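Local atomic coordinates of GDSL-esterase (Pseudoalteromonas sp., PDB entry 3HP4), a protein that hydrolyses esters as a cold-adapted serine esterase of the GDSL (SGNH hydrolase) family, and may act on lysophospholipids. Residues A[25-29]-A[40-44]; A[88-93]-A[128-132]; A[106-112]-A[138-144]. All blocks are in the same frame, centred on the assembly; numbering follows the deposited sequence.

Contact 1. Residues A[25-29]-A[40-44]; sequences VKLLQ and VLINA
Leu41 lies with its CD1 methyl against helix 24-34, between Val25 and Leu28. Leu41 CD1 is 3.9 Å from Val25 CG1, 3.8 Å from Leu28 CD2 and 3.7 Å from Val25 O. Leu41 adopts the mt rotamer. Residues 25-29 are regular helix, with Gln29 N hydrogen-bonded to Val25 O at 2.9 Å. Residues 40-43 are extended strand. The two axes run nearly antiparallel, at 165°, and approach to 8.8 Å. Val25 CA faces Asn43 CA at 7.1 Å, and Gln29 CA faces Leu41 CA at 6.6 Å. The polar link comes from Gln29. Its chi1 is t and chi2 is p, which bends the amide back to the strand. Leu41 N donates to Gln29 OE1 at 2.9 Å, almost linearly. Water 1 donates to Gln29 OE1 at 2.7 Å and to Leu41 O at 2.6 Å. Gln29 NE2 hydrogen-bonds to Ile39 O, so one amide holds two backbone groups of this outermost strand. Val25 CG2 packs 3.7 Å from Asn43 ND2, which hydrogen-bonds to Ser13 O, while Asn43 OD1 pairs with Ser45 OG. A helix packed antiparallel on an edge strand of a parallel sheet is typical of the three-layer alpha/beta/alpha fold of SGNH hydrolases.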
ATOM      1  N   VAL A  25      -6.832   0.688  -8.433  1.00  8.01           N
ATOM      2  CA  VAL A  25      -7.371  -0.559  -7.885  1.00  8.26           C
ATOM      3  C   VAL A  25      -8.520  -1.040  -8.775  1.00  8.85           C
ATOM      4  O   VAL A  25      -8.562  -2.197  -9.162  1.00  8.55           O
ATOM      5  CB  VAL A  25      -7.767  -0.405  -6.403  1.00  7.85           C
ATOM      6  CG1 VAL A  25      -8.532  -1.657  -5.948  1.00  9.61           C
ATOM      7  CG2 VAL A  25      -6.572  -0.130  -5.515  1.00  8.51           C
ATOM      8  N   LYS A  26      -9.428  -0.147  -9.139  1.00  8.32           N
ATOM      9  CA  LYS A  26     -10.535  -0.543  -9.989  0.50  8.53           C
ATOM     10  C   LYS A  26     -10.020  -0.894 -11.392  1.00  7.19           C
ATOM     11  O   LYS A  26     -10.468  -1.864 -11.976  1.00  8.13           O
ATOM     12  CB  LYS A  26     -11.654   0.520 -10.006  0.50  8.91           C
ATOM     13  CG  LYS A  26     -12.856   0.177 -10.900  0.50 13.65           C
ATOM     14  CD  LYS A  26     -12.481   0.365 -12.364  0.50 17.56           C
ATOM     15  CE  LYS A  26     -13.650   0.730 -13.240  0.50 19.03           C
ATOM     16  NZ  LYS A  26     -13.148   1.325 -14.499  0.50 16.32           N
ATOM     17  N   LEU A  27      -9.037  -0.150 -11.910  1.00  7.92           N
ATOM     18  CA  LEU A  27      -8.503  -0.516 -13.234  1.00  7.57           C
ATOM     19  C   LEU A  27      -7.829  -1.890 -13.185  1.00  7.46           C
ATOM     20  O   LEU A  27      -7.878  -2.667 -14.159  1.00  7.78           O
ATOM     21  CB  LEU A  27      -7.491   0.523 -13.696  1.00  6.94           C
ATOM     22  CG  LEU A  27      -8.006   1.941 -13.909  1.00  7.85           C
ATOM     23  CD1 LEU A  27      -6.865   2.829 -14.402  1.00  8.87           C
ATOM     24  CD2 LEU A  27      -9.158   2.017 -14.915  1.00  9.54           C
ATOM     25  N   LEU A  28      -7.173  -2.205 -12.072  1.00  6.87           N
ATOM     26  CA  LEU A  28      -6.557  -3.505 -11.936  1.00  6.78           C
ATOM     27  C   LEU A  28      -7.611  -4.616 -11.853  1.00  7.54           C
ATOM     28  O   LEU A  28      -7.476  -5.673 -12.489  1.00  7.30           O
ATOM     29  CB  LEU A  28      -5.629  -3.533 -10.721  1.00  7.28           C
ATOM     30  CG  LEU A  28      -4.860  -4.871 -10.516  1.00  6.80           C
ATOM     31  CD1 LEU A  28      -4.128  -5.346 -11.787  1.00  8.29           C
ATOM     32  CD2 LEU A  28      -3.876  -4.729  -9.389  1.00  7.23           C
ATOM     33  N   GLN A  29      -8.714  -4.388 -11.129  1.00  6.38           N
ATOM     34  CA  GLN A  29      -9.766  -5.390 -11.140  1.00  6.93           C
ATOM     35  C   GLN A  29     -10.318  -5.559 -12.562  1.00  7.26           C
ATOM     36  O   GLN A  29     -10.639  -6.655 -12.954  1.00  7.84           O
ATOM     37  CB  GLN A  29     -10.889  -4.991 -10.210  1.00  8.34           C
ATOM     38  CG  GLN A  29     -11.875  -6.186  -9.997  1.00  8.14           C
ATOM     39  CD  GLN A  29     -11.222  -7.361  -9.318  1.00  6.53           C
ATOM     40  OE1 GLN A  29     -10.743  -7.197  -8.219  1.00  9.39           O
ATOM     41  NE2 GLN A  29     -11.129  -8.497  -9.932  1.00  8.16           N
ATOM     42  N   VAL A  40      -9.434 -11.134  -6.502  1.00  6.08           N
ATOM     43  CA  VAL A  40     -10.431 -10.099  -6.163  1.00  5.83           C
ATOM     44  C   VAL A  40      -9.769  -9.130  -5.214  1.00  5.64           C
ATOM     45  O   VAL A  40      -9.262  -9.522  -4.169  1.00  7.13           O
ATOM     46  CB  VAL A  40     -11.654 -10.740  -5.530  1.00  6.37           C
ATOM     47  CG1 VAL A  40     -12.596  -9.636  -5.059  1.00  8.94           C
ATOM     48  CG2 VAL A  40     -12.336 -11.659  -6.534  1.00  7.64           C
ATOM     49  N   LEU A  41      -9.801  -7.862  -5.560  1.00  5.22           N
ATOM     50  CA  LEU A  41      -9.274  -6.792  -4.692  1.00  5.79           C
ATOM     51  C   LEU A  41     -10.380  -6.169  -3.875  1.00  4.72           C
ATOM     52  O   LEU A  41     -11.451  -5.881  -4.405  1.00  7.34           O
ATOM     53  CB  LEU A  41      -8.618  -5.708  -5.547  1.00  6.75           C
ATOM     54  CG  LEU A  41      -7.562  -6.245  -6.528  1.00  6.33           C
ATOM     55  CD1 LEU A  41      -6.985  -5.032  -7.289  1.00  8.95           C
ATOM     56  CD2 LEU A  41      -6.467  -6.973  -5.835  1.00  8.06           C
ATOM     57  N   ILE A  42     -10.130  -5.979  -2.588  1.00  4.79           N
ATOM     58  CA  ILE A  42     -11.083  -5.249  -1.722  1.00  5.40           C
ATOM     59  C   ILE A  42     -10.353  -4.013  -1.280  1.00  4.31           C
ATOM     60  O   ILE A  42      -9.356  -4.098  -0.549  1.00  5.27           O
ATOM     61  CB  ILE A  42     -11.510  -6.090  -0.500  1.00  4.95           C
ATOM     62  CG1 ILE A  42     -12.134  -7.422  -0.928  1.00  6.00           C
ATOM     63  CG2 ILE A  42     -12.436  -5.240   0.410  1.00  6.35           C
ATOM     64  CD1 ILE A  42     -12.373  -8.362   0.305  1.00  8.55           C
ATOM     65  N   ASN A  43     -10.786  -2.857  -1.711  1.00  5.10           N
ATOM     66  CA  ASN A  43     -10.083  -1.626  -1.375  1.00  6.02           C
ATOM     67  C   ASN A  43     -10.567  -1.080  -0.026  1.00  6.08           C
ATOM     68  O   ASN A  43     -11.726  -0.746   0.127  1.00  8.87           O
ATOM     69  CB  ASN A  43     -10.289  -0.578  -2.458  1.00  5.88           C
ATOM     70  CG  ASN A  43      -9.202   0.482  -2.409  1.00  6.75           C
ATOM     71  OD1 ASN A  43      -8.379   0.479  -1.474  1.00  7.65           O
ATOM     72  ND2 ASN A  43      -9.165   1.359  -3.383  1.00  7.11           N
ATOM     73  N   ALA A  44      -9.706  -1.070   0.979  1.00  5.60           N
ATOM     74  CA  ALA A  44      -9.974  -0.487   2.263  1.00  6.63           C
ATOM     75  C   ALA A  44      -9.106   0.704   2.495  1.00  7.02           C
ATOM     76  O   ALA A  44      -8.804   1.032   3.640  1.00 10.54           O
ATOM     77  CB  ALA A  44      -9.827  -1.558   3.394  1.00  8.03           C
TER
HETATM   78  O   HOH W   1     -12.372  -5.483  -6.847  1.00 14.72           O

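Contact 2. Residues A[88-93]-A[128-132]; sequences MQTNLT and SFTQI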
ATOM      1  N   MET A  88       5.900   4.011  14.229  1.00  7.15           N
ATOM      2  CA  MET A  88       5.336   3.504  12.965  1.00  6.35           C
ATOM      3  C   MET A  88       5.694   2.030  12.804  1.00  6.01           C
ATOM      4  O   MET A  88       4.821   1.241  12.393  1.00  6.09           O
ATOM      5  CB  MET A  88       5.913   4.315  11.802  1.00  6.61           C
ATOM      6  CG  MET A  88       5.316   3.857  10.469  1.00  7.08           C
ATOM      7  SD  MET A  88       6.097   4.611   9.023  1.00  7.76           S
ATOM      8  CE  MET A  88       7.638   3.727   8.953  1.00  8.08           C
ATOM      9  N   GLN A  89       6.922   1.638  13.098  1.00  6.51           N
ATOM     10  CA  GLN A  89       7.335   0.255  12.961  1.00  7.22           C
ATOM     11  C   GLN A  89       6.542  -0.648  13.890  1.00  6.99           C
ATOM     12  O   GLN A  89       6.090  -1.735  13.493  1.00  7.63           O
ATOM     13  CB  GLN A  89       8.841   0.196  13.210  1.00 10.46           C
ATOM     14  CG  GLN A  89       9.450  -1.121  12.893  1.00 12.05           C
ATOM     15  CD  GLN A  89      10.952  -1.064  12.810  1.00 13.89           C
ATOM     16  OE1 GLN A  89      11.530   0.005  12.612  1.00 18.05           O
ATOM     17  NE2 GLN A  89      11.573  -2.207  12.977  1.00 20.26           N
ATOM     18  N   THR A  90       6.318  -0.238  15.129  1.00  7.65           N
ATOM     19  CA  THR A  90       5.482  -0.994  16.058  1.00  8.50           C
ATOM     20  C   THR A  90       4.087  -1.164  15.486  1.00  6.76           C
ATOM     21  O   THR A  90       3.496  -2.264  15.515  1.00  7.85           O
ATOM     22  CB  THR A  90       5.451  -0.261  17.421  1.00  8.54           C
ATOM     23  OG1 THR A  90       6.787  -0.305  17.932  1.00 13.53           O
ATOM     24  CG2 THR A  90       4.477  -0.923  18.399  1.00 13.00           C
ATOM     25  N   ASN A  91       3.505  -0.091  14.976  1.00  5.93           N
ATOM     26  CA  ASN A  91       2.171  -0.138  14.440  1.00  6.88           C
ATOM     27  C   ASN A  91       2.079  -1.043  13.227  1.00  6.45           C
ATOM     28  O   ASN A  91       1.153  -1.877  13.152  1.00  6.84           O
ATOM     29  CB  ASN A  91       1.657   1.255  14.008  1.00  7.42           C
ATOM     30  CG  ASN A  91       1.403   2.195  15.137  1.00  8.83           C
ATOM     31  OD1 ASN A  91       1.261   1.795  16.292  1.00 10.32           O
ATOM     32  ND2 ASN A  91       1.414   3.443  14.802  1.00  9.20           N
ATOM     33  N   LEU A  92       3.000  -0.911  12.263  1.00  6.10           N
ATOM     34  CA  LEU A  92       2.971  -1.745  11.076  1.00  5.81           C
ATOM     35  C   LEU A  92       3.235  -3.200  11.413  1.00  6.18           C
ATOM     36  O   LEU A  92       2.621  -4.090  10.806  1.00  6.35           O
ATOM     37  CB  LEU A  92       3.983  -1.226  10.056  1.00  6.52           C
ATOM     38  CG  LEU A  92       3.705   0.142   9.451  1.00  6.48           C
ATOM     39  CD1 LEU A  92       4.922   0.563   8.621  1.00  8.65           C
ATOM     40  CD2 LEU A  92       2.467   0.168   8.556  1.00 10.70           C
ATOM     41  N   THR A  93       4.110  -3.489  12.364  1.00  6.12           N
ATOM     42  CA  THR A  93       4.354  -4.877  12.757  1.00  7.08           C
ATOM     43  C   THR A  93       3.090  -5.467  13.325  1.00  6.75           C
ATOM     44  O   THR A  93       2.753  -6.621  13.028  1.00  6.71           O
ATOM     45  CB  THR A  93       5.479  -4.905  13.778  1.00  6.99           C
ATOM     46  OG1 THR A  93       6.650  -4.387  13.158  1.00  7.88           O
ATOM     47  CG2 THR A  93       5.773  -6.323  14.228  1.00  8.09           C
ATOM     48  N   SER A 128      12.820   0.965   7.663  1.00  5.89           N
ATOM     49  CA  SER A 128      12.003   0.261   8.622  0.50  5.58           C
ATOM     50  C   SER A 128      11.125  -0.798   7.933  1.00  5.57           C
ATOM     51  O   SER A 128      10.817  -1.814   8.571  1.00  6.48           O
ATOM     52  CB  SER A 128      11.126   1.233   9.442  0.50  6.61           C
ATOM     53  OG  SER A 128      10.068   1.748   8.644  0.50  5.19           O
ATOM     54  N   PHE A 129      10.733  -0.615   6.681  1.00  6.06           N
ATOM     55  CA  PHE A 129       9.892  -1.618   6.020  1.00  5.24           C
ATOM     56  C   PHE A 129      10.683  -2.917   5.826  1.00  6.38           C
ATOM     57  O   PHE A 129      10.119  -4.004   6.043  1.00  5.83           O
ATOM     58  CB  PHE A 129       9.359  -1.092   4.684  1.00  6.38           C
ATOM     59  CG  PHE A 129       8.478   0.127   4.838  1.00  5.20           C
ATOM     60  CD1 PHE A 129       7.134  -0.004   5.195  1.00  6.05           C
ATOM     61  CD2 PHE A 129       9.012   1.391   4.794  1.00  5.41           C
ATOM     62  CE1 PHE A 129       6.365   1.117   5.415  1.00  6.52           C
ATOM     63  CE2 PHE A 129       8.229   2.505   5.065  1.00  6.49           C
ATOM     64  CZ  PHE A 129       6.913   2.359   5.387  1.00  6.39           C
ATOM     65  N   THR A 130      11.964  -2.814   5.492  1.00  6.32           N
ATOM     66  CA  THR A 130      12.804  -4.021   5.366  1.00  6.49           C
ATOM     67  C   THR A 130      12.894  -4.694   6.746  1.00  5.93           C
ATOM     68  O   THR A 130      12.802  -5.927   6.853  1.00  6.43           O
ATOM     69  CB  THR A 130      14.153  -3.659   4.923  1.00  7.16           C
ATOM     70  OG1 THR A 130      14.004  -3.023   3.624  1.00 13.13           O
ATOM     71  CG2 THR A 130      15.049  -4.870   4.754  1.00  8.49           C
ATOM     72  N   GLN A 131      13.095  -3.945   7.808  1.00  5.60           N
ATOM     73  CA  GLN A 131      13.175  -4.540   9.149  1.00  6.07           C
ATOM     74  C   GLN A 131      11.890  -5.230   9.569  1.00  5.90           C
ATOM     75  O   GLN A 131      11.932  -6.339  10.126  1.00  6.04           O
ATOM     76  CB  GLN A 131      13.544  -3.435  10.153  1.00  6.81           C
ATOM     77  CG  GLN A 131      14.957  -2.872   9.902  1.00  7.82           C
ATOM     78  CD  GLN A 131      15.152  -1.563  10.534  1.00 13.98           C
ATOM     79  OE1 GLN A 131      14.767  -1.398  11.690  1.00 20.12           O
ATOM     80  NE2 GLN A 131      15.807  -0.655   9.827  1.00 14.65           N
ATOM     81  N   ILE A 132      10.724  -4.666   9.218  1.00  5.69           N
ATOM     82  CA  ILE A 132       9.451  -5.326   9.553  1.00  6.37           C
ATOM     83  C   ILE A 132       9.360  -6.587   8.771  1.00  5.89           C
ATOM     84  O   ILE A 132       8.911  -7.636   9.330  1.00  6.46           O
ATOM     85  CB  ILE A 132       8.299  -4.395   9.192  1.00  6.07           C
ATOM     86  CG1 ILE A 132       8.306  -3.154  10.076  1.00  7.99           C
ATOM     87  CG2 ILE A 132       6.949  -5.111   9.300  1.00  8.61           C
ATOM     88  CD1 ILE A 132       7.548  -1.971   9.471  1.00 10.69           C
TER
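Two neighbouring helices of the SGNH alpha/beta/alpha fold pack here, 85-101 and 119-136. Their segments run roughly parallel, crossing at -39° with axes 10.1 Å apart. Ile132 and Gln89 lose the most surface. Ile132 fits between Gln89, Leu92 and Thr93. Ile132 CG1 is 3.7 Å from Gln89 CG and 3.7 Å from Thr93 OG1, and Ile132 CD1 is 3.7 Å from Leu92 CB. Thr93 OG1 also donates to Gln89 O within its own helix, which satisfies the hydroxyl. Gln89 stretches out along the more open side. Gln89 OE1 lies 3.4 Å from Ser128 CB. Leu92 turns inward, with CD1 3.6 Å from Phe129 CE1. Phe129 and Ile132 also rest on Leu108 of strand 105-109, so helix 119-136 is seated on the sheet. Met88 makes an oblique Met-aromatic contact, its SD 5.4 Å from the centroid of the Phe129 ring. The Met88 CE methyl sits 3.9 Å from Phe129 CZ and 3.1 Å from Ser128 OG, a hydroxyl hydrogen-bonded to Phe125 O.

Contact 3. Residues A[106-112]-A[138-144]; sequences TALMEIY and AHLMNFF
Beyond the paired strands, Phe143 lays its ring under the backbone of Ile111. Ile111 CA stands 4.1 Å from the Phe143 ring centroid, 8° off the normal, a CH-pi contact. Phe143 has chi1 t and chi2 32°. Phe143 CB is 3.1 Å from Glu110 O, and Phe143 CD2 is 3.9 Å from Tyr112 CD2. Met109 SD lies at the edge of the Phe143 ring, 5.3 Å from its centroid, and 4.4 Å from the Phe144 centroid: two Met-aromatic contacts. Strands 106-109 and 139-141 run parallel, with axes 4.5 Å apart at 33°. Ala107 pairs with His139, Leu108 with Leu140 and Met109 with Met141. Four backbone hydrogen bonds follow: His139 N to Thr106 O 3.0 Å, Leu108 N to His139 O 2.8 Å, Met141 N to Leu108 O 3.0 Å, Glu110 N to Met141 O 3.0 Å. With helix 119-136 between them, the strands form a beta-alpha-beta unit at one edge of the parallel sheet. Ala107, His139, Met109 and Met141 share the face toward helix 166-183. There Ala107 CB is 3.9 Å from Met141 CE, and His139 stacks on Trp181. Leu108 and Leu140 occupy the other face. Water 2 donates to Glu110 OE1 (2.5 Å) and Asn142 OD1 (2.7 Å), and accepts from Phe143 N (2.9 Å).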
ATOM      1  N   THR A 106       0.573 -11.866   3.999  1.00  5.65           N
ATOM      2  CA  THR A 106       0.644 -10.414   4.129  1.00  5.74           C
ATOM      3  C   THR A 106       1.814  -9.859   3.364  1.00  5.71           C
ATOM      4  O   THR A 106       2.948 -10.403   3.448  1.00  6.55           O
ATOM      5  CB  THR A 106       0.744 -10.048   5.616  1.00  6.46           C
ATOM      6  OG1 THR A 106      -0.415 -10.614   6.274  1.00  9.64           O
ATOM      7  CG2 THR A 106       0.673  -8.565   5.833  1.00  8.64           C
ATOM      8  N   ALA A 107       1.586  -8.764   2.644  1.00  5.37           N
ATOM      9  CA  ALA A 107       2.637  -8.002   1.955  1.00  5.35           C
ATOM     10  C   ALA A 107       2.640  -6.618   2.487  1.00  5.50           C
ATOM     11  O   ALA A 107       1.603  -6.067   2.916  1.00  6.49           O
ATOM     12  CB  ALA A 107       2.367  -7.999   0.431  1.00  7.48           C
ATOM     13  N   LEU A 108       3.822  -6.007   2.459  1.00  6.19           N
ATOM     14  CA  LEU A 108       4.068  -4.659   2.917  1.00  7.50           C
ATOM     15  C   LEU A 108       4.780  -3.899   1.820  1.00  6.05           C
ATOM     16  O   LEU A 108       5.867  -4.317   1.415  1.00  7.43           O
ATOM     17  CB  LEU A 108       5.008  -4.803   4.153  1.00  9.43           C
ATOM     18  CG  LEU A 108       5.395  -3.552   4.859  1.00  6.65           C
ATOM     19  CD1 LEU A 108       4.184  -2.780   5.465  1.00 10.93           C
ATOM     20  CD2 LEU A 108       6.425  -3.838   5.965  1.00 10.19           C
ATOM     21  N   MET A 109       4.223  -2.793   1.370  1.00  5.83           N
ATOM     22  CA  MET A 109       4.921  -1.972   0.369  1.00  6.06           C
ATOM     23  C   MET A 109       5.959  -1.079   1.019  1.00  5.95           C
ATOM     24  O   MET A 109       5.669  -0.372   2.011  1.00  7.37           O
ATOM     25  CB  MET A 109       3.905  -1.123  -0.386  1.00  7.24           C
ATOM     26  CG  MET A 109       4.540  -0.417  -1.591  1.00  6.29           C
ATOM     27  SD  MET A 109       3.327   0.318  -2.677  1.00  7.70           S
ATOM     28  CE  MET A 109       2.657  -1.191  -3.382  1.00 10.98           C
ATOM     29  N   GLU A 110       7.159  -1.083   0.494  1.00  5.98           N
ATOM     30  CA  GLU A 110       8.242  -0.131   0.825  0.70  6.18           C
ATOM     31  C   GLU A 110       7.720   1.281   0.512  1.00  6.74           C
ATOM     32  O   GLU A 110       7.124   1.449  -0.580  1.00  7.72           O
ATOM     33  CB  GLU A 110       9.510  -0.497   0.003  0.70  4.78           C
ATOM     34  CG  GLU A 110      10.730   0.191   0.546  0.70 10.14           C
ATOM     35  CD  GLU A 110      11.927  -0.362  -0.063  0.70  9.15           C
ATOM     36  OE1 GLU A 110      11.866  -0.615  -1.342  0.70 14.30           O
ATOM     37  OE2 GLU A 110      12.853  -0.600   0.695  0.70 16.38           O
ATOM     38  N   ILE A 111       7.925   2.264   1.356  1.00  6.00           N
ATOM     39  CA  ILE A 111       7.472   3.647   1.087  1.00  5.83           C
ATOM     40  C   ILE A 111       8.710   4.528   1.135  1.00  6.07           C
ATOM     41  O   ILE A 111       9.630   4.276   1.950  1.00  6.63           O
ATOM     42  CB  ILE A 111       6.450   4.092   2.109  1.00  5.70           C
ATOM     43  CG1 ILE A 111       5.291   3.129   2.290  1.00  7.48           C
ATOM     44  CG2 ILE A 111       5.908   5.504   1.759  1.00  6.98           C
ATOM     45  CD1 ILE A 111       4.370   2.902   1.008  1.00  8.33           C
ATOM     46  N   TYR A 112       8.779   5.538   0.262  1.00  5.74           N
ATOM     47  CA  TYR A 112       9.816   6.568   0.258  1.00  6.49           C
ATOM     48  C   TYR A 112       9.148   7.909   0.433  1.00  8.06           C
ATOM     49  O   TYR A 112       8.008   8.097   0.003  1.00  8.59           O
ATOM     50  CB  TYR A 112      10.591   6.570  -1.098  1.00  7.93           C
ATOM     51  CG  TYR A 112      11.484   5.334  -1.307  1.00  7.86           C
ATOM     52  CD1 TYR A 112      12.888   5.413  -1.309  1.00 11.08           C
ATOM     53  CD2 TYR A 112      10.936   4.105  -1.549  1.00  9.44           C
ATOM     54  CE1 TYR A 112      13.616   4.218  -1.515  1.00 13.69           C
ATOM     55  CE2 TYR A 112      11.709   2.963  -1.772  1.00 10.97           C
ATOM     56  CZ  TYR A 112      12.998   3.058  -1.732  1.00 13.96           C
ATOM     57  OH  TYR A 112      13.699   1.791  -1.922  1.00 16.77           O
ATOM     58  N   ALA A 138       6.643 -10.835   6.289  1.00  7.14           N
ATOM     59  CA  ALA A 138       5.782 -10.205   5.289  1.00  7.87           C
ATOM     60  C   ALA A 138       6.552 -10.028   4.015  1.00  6.93           C
ATOM     61  O   ALA A 138       7.746  -9.657   4.020  1.00  9.17           O
ATOM     62  CB  ALA A 138       5.324  -8.851   5.772  1.00 10.12           C
ATOM     63  N   HIS A 139       5.913 -10.130   2.896  1.00  6.07           N
ATOM     64  CA  HIS A 139       6.472  -9.978   1.552  0.60  6.07           C
ATOM     65  C   HIS A 139       6.685  -8.487   1.252  1.00  6.00           C
ATOM     66  O   HIS A 139       5.664  -7.751   1.262  1.00  8.98           O
ATOM     67  CB  HIS A 139       5.442 -10.576   0.539  0.60  4.34           C
ATOM     68  CG  HIS A 139       5.963 -10.546  -0.845  0.60  4.71           C
ATOM     69  ND1 HIS A 139       5.567  -9.668  -1.827  0.60  8.20           N
ATOM     70  CD2 HIS A 139       6.915 -11.326  -1.390  0.60  5.56           C
ATOM     71  CE1 HIS A 139       6.315  -9.867  -2.913  0.60  5.49           C
ATOM     72  NE2 HIS A 139       7.110 -10.898  -2.683  0.60 11.63           N
ATOM     73  N   LEU A 140       7.851  -8.034   0.905  1.00  5.35           N
ATOM     74  CA  LEU A 140       8.041  -6.612   0.584  0.50  6.14           C
ATOM     75  C   LEU A 140       7.790  -6.358  -0.904  1.00  5.59           C
ATOM     76  O   LEU A 140       8.177  -7.110  -1.790  1.00  9.28           O
ATOM     77  CB  LEU A 140       9.450  -6.125   0.993  0.50  6.14           C
ATOM     78  CG  LEU A 140       9.648  -4.623   1.040  0.50  5.75           C
ATOM     79  CD1 LEU A 140       8.964  -3.992   2.237  0.50  8.33           C
ATOM     80  CD2 LEU A 140      11.164  -4.259   1.066  0.50  7.20           C
ATOM     81  N   MET A 141       7.065  -5.284  -1.159  1.00  5.88           N
ATOM     82  CA  MET A 141       6.713  -4.849  -2.496  0.50  6.55           C
ATOM     83  C   MET A 141       7.423  -3.552  -2.854  1.00  5.56           C
ATOM     84  O   MET A 141       7.517  -2.637  -2.000  1.00  6.26           O
ATOM     85  CB  MET A 141       5.219  -4.619  -2.512  0.50  7.83           C
ATOM     86  CG  MET A 141       4.464  -5.876  -2.559  0.50  7.21           C
ATOM     87  SD  MET A 141       2.825  -5.562  -3.376  0.50  8.27           S
ATOM     88  CE  MET A 141       2.329  -7.302  -3.449  0.50  4.67           C
ATOM     89  N   ASN A 142       7.855  -3.391  -4.085  1.00  6.55           N
ATOM     90  CA  ASN A 142       8.421  -2.137  -4.563  1.00  6.67           C
ATOM     91  C   ASN A 142       7.390  -0.974  -4.502  1.00  6.26           C
ATOM     92  O   ASN A 142       6.213  -1.200  -4.750  1.00  7.78           O
ATOM     93  CB  ASN A 142       8.873  -2.314  -6.052  1.00  8.87           C
ATOM     94  CG  ASN A 142       9.785  -1.235  -6.515  1.00  9.13           C
ATOM     95  OD1 ASN A 142      10.751  -0.924  -5.947  1.00  9.67           O
ATOM     96  ND2 ASN A 142       9.378  -0.650  -7.672  1.00 13.77           N
ATOM     97  N   PHE A 143       7.878   0.208  -4.171  1.00  5.33           N
ATOM     98  CA  PHE A 143       6.955   1.403  -4.098  1.00  5.35           C
ATOM     99  C   PHE A 143       6.565   1.804  -5.518  1.00  5.67           C
ATOM    100  O   PHE A 143       7.416   2.209  -6.311  1.00  5.81           O
ATOM    101  CB  PHE A 143       7.700   2.504  -3.428  1.00  5.47           C
ATOM    102  CG  PHE A 143       6.860   3.731  -3.047  1.00  4.33           C
ATOM    103  CD1 PHE A 143       5.544   3.588  -2.689  1.00  5.47           C
ATOM    104  CD2 PHE A 143       7.446   4.980  -2.988  1.00  5.52           C
ATOM    105  CE1 PHE A 143       4.799   4.717  -2.289  1.00  5.40           C
ATOM    106  CE2 PHE A 143       6.675   6.091  -2.565  1.00  5.87           C
ATOM    107  CZ  PHE A 143       5.375   5.907  -2.234  1.00  5.55           C
ATOM    108  N   PHE A 144       5.273   1.791  -5.817  1.00  6.25           N
ATOM    109  CA  PHE A 144       4.845   2.116  -7.177  1.00  6.16           C
ATOM    110  C   PHE A 144       5.013   3.552  -7.549  1.00  6.71           C
ATOM    111  O   PHE A 144       4.960   3.870  -8.739  1.00  8.03           O
ATOM    112  CB  PHE A 144       3.390   1.639  -7.446  1.00  7.85           C
ATOM    113  CG  PHE A 144       2.314   2.223  -6.541  1.00  6.57           C
ATOM    114  CD1 PHE A 144       1.951   3.564  -6.621  1.00  7.76           C
ATOM    115  CD2 PHE A 144       1.631   1.383  -5.666  1.00  7.29           C
ATOM    116  CE1 PHE A 144       0.915   4.038  -5.795  1.00  6.77           C
ATOM    117  CE2 PHE A 144       0.589   1.881  -4.854  1.00  8.30           C
ATOM    118  CZ  PHE A 144       0.240   3.211  -4.939  1.00  7.40           C
TER
HETATM  119  O   HOH W   2      10.661   0.142  -3.432  1.00 12.46           O

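From the N terminus, strand 3-9 leads to helix 24-34. Contact 1 closes first, over the ten residues that turn this helix back into edge strand 39-43. It is complete before the others open. Contact 2 opens on helix 85-101, and contact 3 opens next on strand 105-109. Helix 119-136 closes contact 2 before strand 139-141 closes contact 3, so these two cross. They also touch: Ile132 CG2 is 3.6 Å from Leu108 CD2, and Phe129 CZ is 3.6 Å from Ile111 CG1. Contact 1 stands apart, its centre about 24 Å from that of contact 2. Contacts 1 and 3 involve the two outermost strands of one sheet.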